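Local coordinates for protein probable enoyl-CoA hydratase/isomerase (Pseudomonas aeruginosa PAO1, PDB 5WYD) that probably acts as an enoyl-CoA hydratase/isomerase of the crotonase family and is implicated in synthesis of the diffusible signal factor DSF, at residues A[21-26]-A[59-64]; A[46-51]-A[99-104]; A[107-112]-A[218-223]; A[136-141]-A[194-199]. The protein carries 1 engineered substitution. All blocks are in the same frame, centred on the assembly; numbering follows the deposited sequence.

Contact 1 (A[21-26]-A[59-64]); sequences VEKHGH and DDIYAL
His26 and Tyr62 lie side by side and point the same way, with their rings in an offset stack. The ring centroids are 4.0 Å apart and the planes differ by 22°. Tyr62 CE2 sits over the centre of one imidazole face. His26 CG is anti to its own carbonyl carbon (chi1 -67°), which sets it 3.2 Å from Tyr62 CE2. Tyr62 N gives a 2.6 Å hydrogen bond to His26 O. Ala63 N adds a weak one to the same oxygen at 3.4 Å. Ile61 closes in too, its CD1 3.2 Å from His26 O.

In this crotonase fold, the contact lies beside strand 19-24, outermost in the main sheet of this chain. Gly25 and His26 form the turn between antiparallel strands 19-24 and 27-32, and Tyr62 leads into strand 63-68, on the far side of strand 27-32. Ala63 is bonded through its backbone to Ala28.

Lys23 crosses Asp60 at about a right angle. The salt bridge from Lys23 NZ to Asp60 OD2, 3.0 Å, is doubtful because both atoms are too close to neighbours. Lys23 and Ile61 run alongside each other, pointing opposite ways, with Lys23 CG 4.1 Å from Ile61 CD1.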
loop_
_atom_site.group_PDB
_atom_site.type_symbol
_atom_site.label_atom_id
_atom_site.label_comp_id
_atom_site.label_asym_id
_atom_site.label_seq_id
_atom_site.Cartn_x
_atom_site.Cartn_y
_atom_site.Cartn_z
ATOM N N VAL A 21 6.692 37.508 11.835
ATOM C CA VAL A 21 7.815 36.824 11.238
ATOM C C VAL A 21 9.062 37.644 11.516
ATOM O O VAL A 21 9.105 38.847 11.224
ATOM C CB VAL A 21 7.619 36.609 9.738
ATOM C CG1 VAL A 21 8.876 36.027 9.188
ATOM C CG2 VAL A 21 6.445 35.711 9.497
ATOM N N GLU A 22 10.060 37.000 12.100
ATOM C CA GLU A 22 11.363 37.592 12.357
ATOM C C GLU A 22 12.416 36.711 11.714
ATOM O O GLU A 22 12.312 35.483 11.775
ATOM C CB GLU A 22 11.615 37.727 13.844
ATOM C CG GLU A 22 10.623 38.625 14.511
ATOM C CD GLU A 22 10.792 38.616 15.989
ATOM O OE1 GLU A 22 9.948 39.223 16.676
ATOM O OE2 GLU A 22 11.768 37.991 16.461
ATOM N N LYS A 23 13.377 37.316 11.029
ATOM C CA LYS A 23 14.440 36.545 10.397
ATOM C C LYS A 23 15.754 36.696 11.157
ATOM O O LYS A 23 16.261 37.810 11.323
ATOM C CB LYS A 23 14.619 36.940 8.935
ATOM C CG LYS A 23 15.779 36.230 8.276
ATOM C CD LYS A 23 15.916 36.672 6.850
ATOM C CE LYS A 23 17.046 35.944 6.120
ATOM N NZ LYS A 23 18.442 36.086 6.651
ATOM N N HIS A 24 16.291 35.581 11.633
ATOM C CA HIS A 24 17.607 35.566 12.245
ATOM C C HIS A 24 18.473 34.648 11.395
ATOM O O HIS A 24 18.223 33.437 11.337
ATOM C CB HIS A 24 17.543 35.089 13.697
ATOM C CG HIS A 24 16.522 35.801 14.531
ATOM N ND1 HIS A 24 16.765 37.013 15.140
ATOM C CD2 HIS A 24 15.264 35.446 14.884
ATOM C CE1 HIS A 24 15.690 37.385 15.811
ATOM N NE2 HIS A 24 14.767 36.448 15.676
ATOM N N GLY A 25 19.520 35.211 10.788
ATOM C CA GLY A 25 20.372 34.400 9.926
ATOM C C GLY A 25 19.535 33.756 8.839
ATOM O O GLY A 25 18.809 34.434 8.105
ATOM N N HIS A 26 19.669 32.439 8.695
ATOM C CA HIS A 26 18.878 31.658 7.759
ATOM C C HIS A 26 17.652 31.052 8.410
ATOM O O HIS A 26 16.982 30.234 7.795
ATOM C CB HIS A 26 19.726 30.565 7.120
ATOM C CG HIS A 26 20.806 31.087 6.227
ATOM N ND1 HIS A 26 22.139 31.066 6.574
ATOM C CD2 HIS A 26 20.757 31.575 4.966
ATOM C CE1 HIS A 26 22.859 31.569 5.585
ATOM N NE2 HIS A 26 22.044 31.876 4.592
ATOM N N ASP A 59 15.561 30.984 -0.680
ATOM C CA ASP A 59 16.690 30.087 -0.451
ATOM C C ASP A 59 17.545 30.519 0.721
ATOM O O ASP A 59 18.449 29.774 1.120
ATOM C CB ASP A 59 17.578 30.004 -1.688
ATOM C CG ASP A 59 16.836 29.497 -2.884
ATOM O OD1 ASP A 59 15.623 29.245 -2.747
ATOM O OD2 ASP A 59 17.458 29.318 -3.948
ATOM N N ASP A 60 17.250 31.678 1.298
ATOM C CA ASP A 60 17.966 32.251 2.422
ATOM C C ASP A 60 17.514 31.670 3.740
ATOM O O ASP A 60 17.960 32.121 4.791
ATOM C CB ASP A 60 17.763 33.764 2.451
ATOM C CG ASP A 60 18.770 34.460 3.320
ATOM O OD1 ASP A 60 19.810 33.836 3.610
ATOM O OD2 ASP A 60 18.536 35.624 3.686
ATOM N N ILE A 61 16.510 30.824 3.729
ATOM C CA ILE A 61 16.011 30.252 4.959
ATOM C C ILE A 61 16.249 28.756 4.980
ATOM O O ILE A 61 15.775 28.030 4.097
ATOM C CB ILE A 61 14.536 30.566 5.155
ATOM C CG1 ILE A 61 14.437 32.066 5.313
ATOM C CG2 ILE A 61 14.063 29.805 6.362
ATOM C CD1 ILE A 61 15.287 32.570 6.469
ATOM N N TYR A 62 16.965 28.292 5.995
ATOM C CA TYR A 62 17.203 26.876 6.129
ATOM C C TYR A 62 16.467 26.260 7.294
ATOM O O TYR A 62 16.356 25.031 7.344
ATOM C CB TYR A 62 18.700 26.582 6.265
ATOM C CG TYR A 62 19.551 27.293 5.256
ATOM C CD1 TYR A 62 19.159 27.375 3.933
ATOM C CD2 TYR A 62 20.791 27.802 5.606
ATOM C CE1 TYR A 62 19.949 28.000 2.996
ATOM C CE2 TYR A 62 21.593 28.421 4.670
ATOM C CZ TYR A 62 21.165 28.520 3.358
ATOM O OH TYR A 62 21.944 29.134 2.398
ATOM N N ALA A 63 15.965 27.061 8.226
ATOM C CA ALA A 63 15.271 26.518 9.384
ATOM C C ALA A 63 14.038 27.348 9.689
ATOM O O ALA A 63 13.915 28.481 9.238
ATOM C CB ALA A 63 16.178 26.443 10.619
ATOM N N LEU A 64 13.084 26.730 10.381
ATOM C CA LEU A 64 11.856 27.372 10.831
ATOM C C LEU A 64 11.588 27.067 12.298
ATOM O O LEU A 64 11.825 25.946 12.757
ATOM C CB LEU A 64 10.676 26.931 9.966
ATOM C CG LEU A 64 9.253 27.445 10.132
ATOM C CD1 LEU A 64 8.516 27.063 8.878
ATOM C CD2 LEU A 64 8.532 26.853 11.332
#

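Contact 2 (A[46-51]-A[99-104]); sequences IGLRQL and GEAFEA
Leu48 and Arg49 of helix 42-57 meet Glu100, Ala101, Phe102 and Ala104 of helix 88-106. The axes of segments 46-51 and 99-104 approach to 8.1 Å and their directions differ by 33°. The helices come closest where Arg49 CA lies 4.4 Å from Ala101 CA. The small side chains of Ala101 and Ala104 permit this. Arg49 CB rests 4.1 Å from Ala101 CA, and Arg49 CG is 4.1 Å from Ala104 CB.

The buried side is apolar. The CD2 branch of Leu48 does the touching, 4.1 Å from Ala101 CB. Leu48 CD2 also approaches the Phe102 ring obliquely, 4.4 Å from Phe102 CD1. The Phe102 ring packs further on Glu126 and Cys127 of helix 123-130.

The other side is partly exposed, polar and looser. Arg49 and Glu100 lie side by side and point the same way. A bend at chi3 (-25°) places Arg49 NE 3.4 Å from Glu100 OE1. Glu100 OE1 lies over one face of the guanidinium, 2.8 Å from Arg49 NH2. No N-H points at the oxygen, which makes this salt bridge an attraction of charges only. Glu100 OE2 has its own salt bridge to Arg96 NE. One turn on, Glu103 pairs with Arg242 of the second subunit.

Helix 42-57 connects strands 27-32 and 63-68, and helix 88-106 connects strands 63-68 and 111-116. Each joins neighbouring parallel strands. The contact therefore packs the helices of two successive beta-alpha-beta crossovers, as is characteristic of the crotonase fold.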
loop_
_atom_site.group_PDB
_atom_site.type_symbol
_atom_site.label_atom_id
_atom_site.label_comp_id
_atom_site.label_asym_id
_atom_site.label_seq_id
_atom_site.Cartn_x
_atom_site.Cartn_y
_atom_site.Cartn_z
ATOM N N ILE A 46 -4.700 30.615 6.819
ATOM C CA ILE A 46 -4.307 30.872 5.438
ATOM C C ILE A 46 -2.918 31.475 5.400
ATOM O O ILE A 46 -2.057 31.035 4.630
ATOM C CB ILE A 46 -5.318 31.781 4.718
ATOM C CG1 ILE A 46 -6.662 31.079 4.538
ATOM C CG2 ILE A 46 -4.763 32.180 3.364
ATOM C CD1 ILE A 46 -7.729 32.008 4.016
ATOM N N GLY A 47 -2.649 32.442 6.277
ATOM C CA GLY A 47 -1.333 33.035 6.270
ATOM C C GLY A 47 -0.279 31.971 6.466
ATOM O O GLY A 47 0.697 31.907 5.715
ATOM N N LEU A 48 -0.545 31.033 7.378
ATOM C CA LEU A 48 0.433 30.000 7.663
ATOM C C LEU A 48 0.755 29.220 6.410
ATOM O O LEU A 48 1.922 29.107 6.025
ATOM C CB LEU A 48 -0.096 29.072 8.732
ATOM C CG LEU A 48 0.916 27.958 8.904
ATOM C CD1 LEU A 48 2.264 28.534 9.254
ATOM C CD2 LEU A 48 0.410 26.982 9.954
ATOM N N ARG A 49 -0.277 28.763 5.701
ATOM C CA ARG A 49 -0.023 28.102 4.436
ATOM C C ARG A 49 0.722 29.035 3.498
ATOM O O ARG A 49 1.772 28.689 2.954
ATOM C CB ARG A 49 -1.334 27.713 3.786
ATOM C CG ARG A 49 -1.106 27.090 2.438
ATOM C CD ARG A 49 -2.315 27.161 1.533
ATOM N NE ARG A 49 -3.565 27.255 2.263
ATOM C CZ ARG A 49 -4.594 27.963 1.826
ATOM N NH1 ARG A 49 -4.478 28.627 0.685
ATOM N NH2 ARG A 49 -5.729 28.001 2.519
ATOM N N GLN A 50 0.241 30.257 3.371
ATOM C CA GLN A 50 0.914 31.181 2.490
ATOM C C GLN A 50 2.319 31.435 2.968
ATOM O O GLN A 50 3.263 31.413 2.173
ATOM C CB GLN A 50 0.122 32.472 2.427
ATOM C CG GLN A 50 -1.215 32.304 1.784
ATOM C CD GLN A 50 -1.974 33.585 1.763
ATOM O OE1 GLN A 50 -1.574 34.558 2.382
ATOM N NE2 GLN A 50 -3.057 33.613 1.016
ATOM N N LEU A 51 2.492 31.593 4.273
ATOM C CA LEU A 51 3.820 31.900 4.758
ATOM C C LEU A 51 4.780 30.786 4.392
ATOM O O LEU A 51 5.833 31.046 3.798
ATOM C CB LEU A 51 3.765 32.162 6.254
ATOM C CG LEU A 51 5.019 32.569 6.988
ATOM C CD1 LEU A 51 5.644 33.744 6.279
ATOM C CD2 LEU A 51 4.497 33.025 8.335
ATOM N N GLY A 99 -6.057 21.230 7.671
ATOM C CA GLY A 99 -5.294 20.243 6.946
ATOM C C GLY A 99 -4.327 20.895 5.984
ATOM O O GLY A 99 -3.135 20.606 5.999
ATOM N N GLU A 100 -4.814 21.863 5.212
ATOM C CA GLU A 100 -3.954 22.525 4.236
ATOM C C GLU A 100 -2.794 23.232 4.902
ATOM O O GLU A 100 -1.635 23.084 4.484
ATOM C CB GLU A 100 -4.754 23.533 3.410
ATOM C CG GLU A 100 -5.901 22.979 2.615
ATOM C CD GLU A 100 -6.671 24.079 1.902
ATOM O OE1 GLU A 100 -6.288 25.264 2.006
ATOM O OE2 GLU A 100 -7.622 23.756 1.168
ATOM N N ALA A 101 -3.089 24.024 5.934
ATOM C CA ALA A 101 -2.039 24.786 6.579
ATOM C C ALA A 101 -1.036 23.855 7.238
ATOM O O ALA A 101 0.164 23.913 6.953
ATOM C CB ALA A 101 -2.657 25.749 7.595
ATOM N N PHE A 102 -1.523 22.923 8.053
ATOM C CA PHE A 102 -0.612 22.030 8.763
ATOM C C PHE A 102 0.172 21.145 7.807
ATOM O O PHE A 102 1.361 20.884 8.028
ATOM C CB PHE A 102 -1.366 21.194 9.779
ATOM C CG PHE A 102 -1.891 21.995 10.927
ATOM C CD1 PHE A 102 -1.212 23.114 11.399
ATOM C CD2 PHE A 102 -3.036 21.613 11.560
ATOM C CE1 PHE A 102 -1.705 23.837 12.459
ATOM C CE2 PHE A 102 -3.503 22.308 12.638
ATOM C CZ PHE A 102 -2.858 23.424 13.084
ATOM N N GLU A 103 -0.474 20.643 6.765
ATOM C CA GLU A 103 0.268 19.862 5.791
ATOM C C GLU A 103 1.339 20.713 5.128
ATOM O O GLU A 103 2.444 20.232 4.855
ATOM C CB GLU A 103 -0.699 19.293 4.785
ATOM C CG GLU A 103 -1.594 18.237 5.389
ATOM C CD GLU A 103 -2.699 17.898 4.445
ATOM O OE1 GLU A 103 -3.527 17.013 4.743
ATOM O OE2 GLU A 103 -2.702 18.512 3.368
ATOM N N ALA A 104 1.034 21.984 4.863
ATOM C CA ALA A 104 2.053 22.865 4.305
ATOM C C ALA A 104 3.243 22.989 5.253
ATOM O O ALA A 104 4.401 22.940 4.819
ATOM C CB ALA A 104 1.461 24.237 3.997
#

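Contact 3 (A[107-112]-A[218-223]); sequences DFRGVS and AIRTIK
Arg109 CG sits between its backbone N and carbonyl carbon (chi1 56°), while Arg220 CG is anti to its carbonyl carbon (chi1 -37°). Both chains then run extended to NE, side by side and pointing the same way. Their CD atoms, Arg109 CD and Arg220 CD, are 3.5 Å apart. The two guanidinium groups stack with centres 3.6 Å apart and planes at 25°. Arg220 NH1 lies over the centre of the Arg109 group, 3.0 Å from Arg109 CZ. The two positive charges should repel each other. The salt bridge from Arg109 NH2 to Asp59 probably offsets part of this.

Lys223, also on helix 216-226, reaches across. Lys223 CE is 3.0 Å from Phe108 O, and Lys223 CD is 3.5 Å from Arg109 O. NZ hydrogen-bonds Arg106 O at the C-terminal end of helix 88-106, where a positive charge is probably favourable.

Segment 107-112 links helix 88-106 to strand 111-116, which pairs with strand 63-68 through Val111 and Leu64. Phe108 packs on helix 42-57. Helix 216-226 also packs on the third subunit, where Ile219 meets Leu175 and Ile222 meets Ile174 of that subunit.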
loop_
_atom_site.group_PDB
_atom_site.type_symbol
_atom_site.label_atom_id
_atom_site.label_comp_id
_atom_site.label_asym_id
_atom_site.label_seq_id
_atom_site.Cartn_x
_atom_site.Cartn_y
_atom_site.Cartn_z
ATOM N N ASP A 107 5.261 20.013 5.158
ATOM C CA ASP A 107 5.996 19.941 3.914
ATOM C C ASP A 107 7.023 21.060 3.748
ATOM O O ASP A 107 7.567 21.213 2.650
ATOM C CB ASP A 107 5.016 19.947 2.751
ATOM C CG ASP A 107 4.225 18.679 2.676
ATOM O OD1 ASP A 107 4.552 17.725 3.409
ATOM O OD2 ASP A 107 3.255 18.641 1.895
ATOM N N PHE A 108 7.285 21.867 4.780
ATOM C CA PHE A 108 8.298 22.900 4.623
ATOM C C PHE A 108 9.618 22.227 4.268
ATOM O O PHE A 108 10.010 21.245 4.905
ATOM C CB PHE A 108 8.413 23.722 5.909
ATOM C CG PHE A 108 9.603 24.638 5.929
ATOM C CD1 PHE A 108 9.901 25.413 4.842
ATOM C CD2 PHE A 108 10.394 24.751 7.045
ATOM C CE1 PHE A 108 11.002 26.254 4.842
ATOM C CE2 PHE A 108 11.495 25.596 7.048
ATOM C CZ PHE A 108 11.789 26.338 5.952
ATOM N N ARG A 109 10.293 22.730 3.231
ATOM C CA ARG A 109 11.520 22.067 2.784
ATOM C C ARG A 109 12.595 22.092 3.858
ATOM O O ARG A 109 13.351 21.129 4.009
ATOM C CB ARG A 109 12.048 22.698 1.499
ATOM C CG ARG A 109 12.307 24.182 1.530
ATOM C CD ARG A 109 12.892 24.600 0.203
ATOM N NE ARG A 109 13.319 25.990 0.249
ATOM C CZ ARG A 109 14.019 26.590 -0.705
ATOM N NH1 ARG A 109 14.396 25.923 -1.789
ATOM N NH2 ARG A 109 14.355 27.857 -0.558
ATOM N N GLY A 110 12.725 23.212 4.556
ATOM C CA GLY A 110 13.635 23.310 5.670
ATOM C C GLY A 110 13.070 22.663 6.911
ATOM O O GLY A 110 11.920 22.244 6.949
ATOM N N VAL A 111 13.940 22.471 7.899
ATOM C CA VAL A 111 13.514 21.893 9.166
ATOM C C VAL A 111 12.648 22.883 9.937
ATOM O O VAL A 111 12.916 24.088 9.985
ATOM C CB VAL A 111 14.731 21.457 9.995
ATOM C CG1 VAL A 111 15.571 22.649 10.293
ATOM C CG2 VAL A 111 14.280 20.813 11.280
ATOM N N SER A 112 11.598 22.372 10.547
ATOM C CA SER A 112 10.681 23.147 11.356
ATOM C C SER A 112 10.844 22.663 12.789
ATOM O O SER A 112 10.869 21.456 13.048
ATOM C CB SER A 112 9.237 23.003 10.853
ATOM O OG SER A 112 8.784 21.653 10.825
ATOM N N ALA A 218 21.026 19.354 0.337
ATOM C CA ALA A 218 20.856 18.017 0.870
ATOM C C ALA A 218 19.650 17.974 1.779
ATOM O O ALA A 218 18.747 17.155 1.577
ATOM C CB ALA A 218 22.106 17.599 1.637
ATOM N N ILE A 219 19.530 18.969 2.654
ATOM C CA ILE A 219 18.469 18.945 3.650
ATOM C C ILE A 219 17.105 18.860 2.984
ATOM O O ILE A 219 16.282 18.011 3.353
ATOM C CB ILE A 219 18.571 20.183 4.559
ATOM C CG1 ILE A 219 19.904 20.218 5.337
ATOM C CG2 ILE A 219 17.308 20.280 5.453
ATOM C CD1 ILE A 219 20.117 19.071 6.324
ATOM N N ARG A 220 16.874 19.667 1.939
ATOM C CA ARG A 220 15.550 19.707 1.312
ATOM C C ARG A 220 15.178 18.360 0.710
ATOM O O ARG A 220 14.023 17.943 0.780
ATOM C CB ARG A 220 15.479 20.786 0.240
ATOM C CG ARG A 220 16.218 22.027 0.559
ATOM C CD ARG A 220 15.936 23.011 -0.521
ATOM N NE ARG A 220 17.025 23.939 -0.726
ATOM C CZ ARG A 220 17.177 25.083 -0.081
ATOM N NH1 ARG A 220 16.308 25.452 0.859
ATOM N NH2 ARG A 220 18.223 25.846 -0.377
ATOM N N THR A 221 16.115 17.732 0.011
ATOM C CA THR A 221 15.880 16.412 -0.564
ATOM C C THR A 221 15.749 15.326 0.497
ATOM O O THR A 221 14.912 14.423 0.363
ATOM C CB THR A 221 17.009 16.082 -1.530
ATOM O OG1 THR A 221 18.169 15.690 -0.785
ATOM C CG2 THR A 221 17.322 17.293 -2.413
ATOM N N ILE A 222 16.600 15.364 1.526
ATOM C CA ILE A 222 16.582 14.302 2.520
ATOM C C ILE A 222 15.271 14.291 3.298
ATOM O O ILE A 222 14.692 13.226 3.544
ATOM C CB ILE A 222 17.774 14.455 3.469
ATOM C CG1 ILE A 222 19.068 14.507 2.678
ATOM C CG2 ILE A 222 17.772 13.282 4.413
ATOM C CD1 ILE A 222 20.288 14.660 3.546
ATOM N N LYS A 223 14.751 15.466 3.648
ATOM C CA LYS A 223 13.590 15.507 4.533
ATOM C C LYS A 223 12.408 14.700 4.020
ATOM O O LYS A 223 11.799 13.972 4.823
ATOM C CB LYS A 223 13.161 16.958 4.744
ATOM C CG LYS A 223 11.966 17.136 5.678
ATOM C CD LYS A 223 11.587 18.602 5.752
ATOM C CE LYS A 223 10.473 18.891 6.748
ATOM N NZ LYS A 223 9.161 18.308 6.381
#

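Contact 4 (A[136-141]-A[194-199]); sequences AERQAQ and VVDSGE
Arg138 and Asp196 form a salt bridge, with NH1 2.6 Å from OD1. The contact lies at the strand 193-195 edge of the main crotonase sheet. The side chains run alongside each other and point the same way. Asp196 meets the edge of the guanidinium, and the carboxylate is turned 44° from its plane. Val195 N gives a 2.6 Å hydrogen bond to Ala136 O. Arg138 N adds a weak one of 3.0 Å to Val195 O. These bonds join parallel strands 133-137 and 193-195.

Both strands then leave the sheet in turns, type I from Glu137 to Ala140 and type II from Asp196 to Glu199. Gly198 has the positive phi (82°) that the type II turn needs. Between the turns, Ser197 OG donates to Gln139 OE1 at 3.0 Å, from well above the carbonyl plane.

Ala136 and Val194 point to one face of the sheet, where Val194 packs on helix 182-188. Glu137 and Val195 point to the other, and both touch Ala200 of helix 200-211. Glu137 CG is 3.9 Å from Val195 CG1. Arg138 crosses Val194 at about a right angle, its CG, anti to the carbonyl carbon (chi1 -43°), 3.7 Å from Val194 CG1.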
loop_
_atom_site.group_PDB
_atom_site.type_symbol
_atom_site.label_atom_id
_atom_site.label_comp_id
_atom_site.label_asym_id
_atom_site.label_seq_id
_atom_site.Cartn_x
_atom_site.Cartn_y
_atom_site.Cartn_z
ATOM N N ALA A 136 10.134 21.608 24.411
ATOM C CA ALA A 136 9.135 22.115 25.343
ATOM C C ALA A 136 9.723 22.479 26.703
ATOM O O ALA A 136 10.679 21.860 27.189
ATOM C CB ALA A 136 8.001 21.102 25.550
ATOM N N GLU A 137 9.131 23.534 27.277
ATOM C CA GLU A 137 9.344 24.018 28.626
ATOM C C GLU A 137 8.683 23.050 29.598
ATOM O O GLU A 137 7.650 22.455 29.291
ATOM C CB GLU A 137 8.745 25.410 28.768
ATOM C CG GLU A 137 9.393 26.468 27.892
ATOM C CD GLU A 137 8.733 27.822 28.048
ATOM O OE1 GLU A 137 9.198 28.796 27.420
ATOM O OE2 GLU A 137 7.737 27.910 28.792
ATOM N N ARG A 138 9.275 22.889 30.779
ATOM C CA ARG A 138 8.810 21.825 31.656
ATOM C C ARG A 138 7.331 21.953 31.965
ATOM O O ARG A 138 6.634 20.943 32.121
ATOM C CB ARG A 138 9.630 21.838 32.924
ATOM C CG ARG A 138 11.073 22.023 32.642
ATOM C CD ARG A 138 11.847 21.566 33.816
ATOM N NE ARG A 138 11.177 21.993 35.036
ATOM C CZ ARG A 138 11.305 23.206 35.556
ATOM N NH1 ARG A 138 12.076 24.105 34.955
ATOM N NH2 ARG A 138 10.667 23.520 36.673
ATOM N N GLN A 139 6.836 23.181 32.047
ATOM C CA GLN A 139 5.485 23.420 32.542
ATOM C C GLN A 139 4.391 23.082 31.545
ATOM O O GLN A 139 3.260 22.790 31.952
ATOM C CB GLN A 139 5.350 24.866 32.971
ATOM C CG GLN A 139 5.319 25.907 31.855
ATOM C CD GLN A 139 6.678 26.168 31.300
ATOM O OE1 GLN A 139 7.646 25.495 31.647
ATOM N NE2 GLN A 139 6.786 27.194 30.484
ATOM N N ALA A 140 4.678 23.181 30.259
ATOM C CA ALA A 140 3.643 23.011 29.254
ATOM C C ALA A 140 2.970 21.651 29.363
ATOM O O ALA A 140 3.605 20.648 29.698
ATOM C CB ALA A 140 4.243 23.194 27.860
ATOM N N GLN A 141 1.655 21.656 29.158
ATOM C CA GLN A 141 0.829 20.465 29.127
ATOM C C GLN A 141 0.162 20.382 27.773
ATOM O O GLN A 141 -0.406 21.366 27.287
ATOM C CB GLN A 141 -0.216 20.446 30.230
ATOM C CG GLN A 141 0.334 20.295 31.624
ATOM C CD GLN A 141 -0.757 20.382 32.649
ATOM O OE1 GLN A 141 -1.839 20.892 32.360
ATOM N NE2 GLN A 141 -0.512 19.841 33.840
ATOM N N VAL A 194 13.342 18.638 26.576
ATOM C CA VAL A 194 12.665 19.409 27.619
ATOM C C VAL A 194 13.605 20.534 28.010
ATOM O O VAL A 194 14.827 20.349 28.063
ATOM C CB VAL A 194 12.288 18.590 28.875
ATOM C CG1 VAL A 194 11.789 19.517 29.995
ATOM C CG2 VAL A 194 11.262 17.559 28.543
ATOM N N VAL A 195 13.047 21.719 28.212
ATOM C CA VAL A 195 13.864 22.867 28.545
ATOM C C VAL A 195 13.285 23.610 29.747
ATOM O O VAL A 195 12.111 23.473 30.104
ATOM C CB VAL A 195 14.000 23.773 27.317
ATOM C CG1 VAL A 195 12.790 24.667 27.204
ATOM C CG2 VAL A 195 15.311 24.538 27.352
ATOM N N ASP A 196 14.145 24.386 30.387
ATOM C CA ASP A 196 13.738 25.194 31.519
ATOM C C ASP A 196 12.786 26.293 31.050
ATOM O O ASP A 196 12.830 26.722 29.897
ATOM C CB ASP A 196 14.986 25.756 32.183
ATOM C CG ASP A 196 14.730 26.245 33.551
ATOM O OD1 ASP A 196 13.606 26.018 34.044
ATOM O OD2 ASP A 196 15.671 26.823 34.134
ATOM N N SER A 197 11.927 26.764 31.952
ATOM C CA SER A 197 10.912 27.733 31.545
ATOM C C SER A 197 11.526 28.969 30.890
ATOM O O SER A 197 12.508 29.533 31.386
ATOM C CB SER A 197 10.060 28.157 32.736
ATOM O OG SER A 197 9.480 27.045 33.388
ATOM N N GLY A 198 10.945 29.366 29.748
ATOM C CA GLY A 198 11.352 30.526 28.971
ATOM C C GLY A 198 12.529 30.321 28.036
ATOM O O GLY A 198 12.800 31.207 27.207
ATOM N N GLU A 199 13.180 29.154 28.085
ATOM C CA GLU A 199 14.339 28.843 27.265
ATOM C C GLU A 199 13.955 28.109 25.983
ATOM O O GLU A 199 14.837 27.785 25.189
ATOM C CB GLU A 199 15.355 28.016 28.082
ATOM C CG GLU A 199 16.000 28.677 29.338
ATOM C CD GLU A 199 16.836 27.681 30.183
ATOM O OE1 GLU A 199 17.015 26.529 29.744
ATOM O OE2 GLU A 199 17.309 28.029 31.292
#

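How the contacts relate
Contacts 1, 3 and 4 all reach the main sheet, while contact 2 joins two helices that pack beside it. Contacts 1 and 3 are neighbours, with centres 13 Å apart. Leu64 CB packs 3.3 Å from Phe108 CE2, and Ala63 CB lies 3.9 Å from Val111 CG1. Contact 1 touches contact 2 through Val21 CG2 and Leu51 CD2, 3.5 Å apart. Contacts 2 and 3 adjoin in sequence. Contact 4 stands apart, its centre 26 Å from those of contacts 2 and 3. It does not reach the ligand: the Gln139 side chain is about 12 Å from the bound pentanedial. Gln141 touches Arg179, which lines that pocket with Lys72 and Phe73.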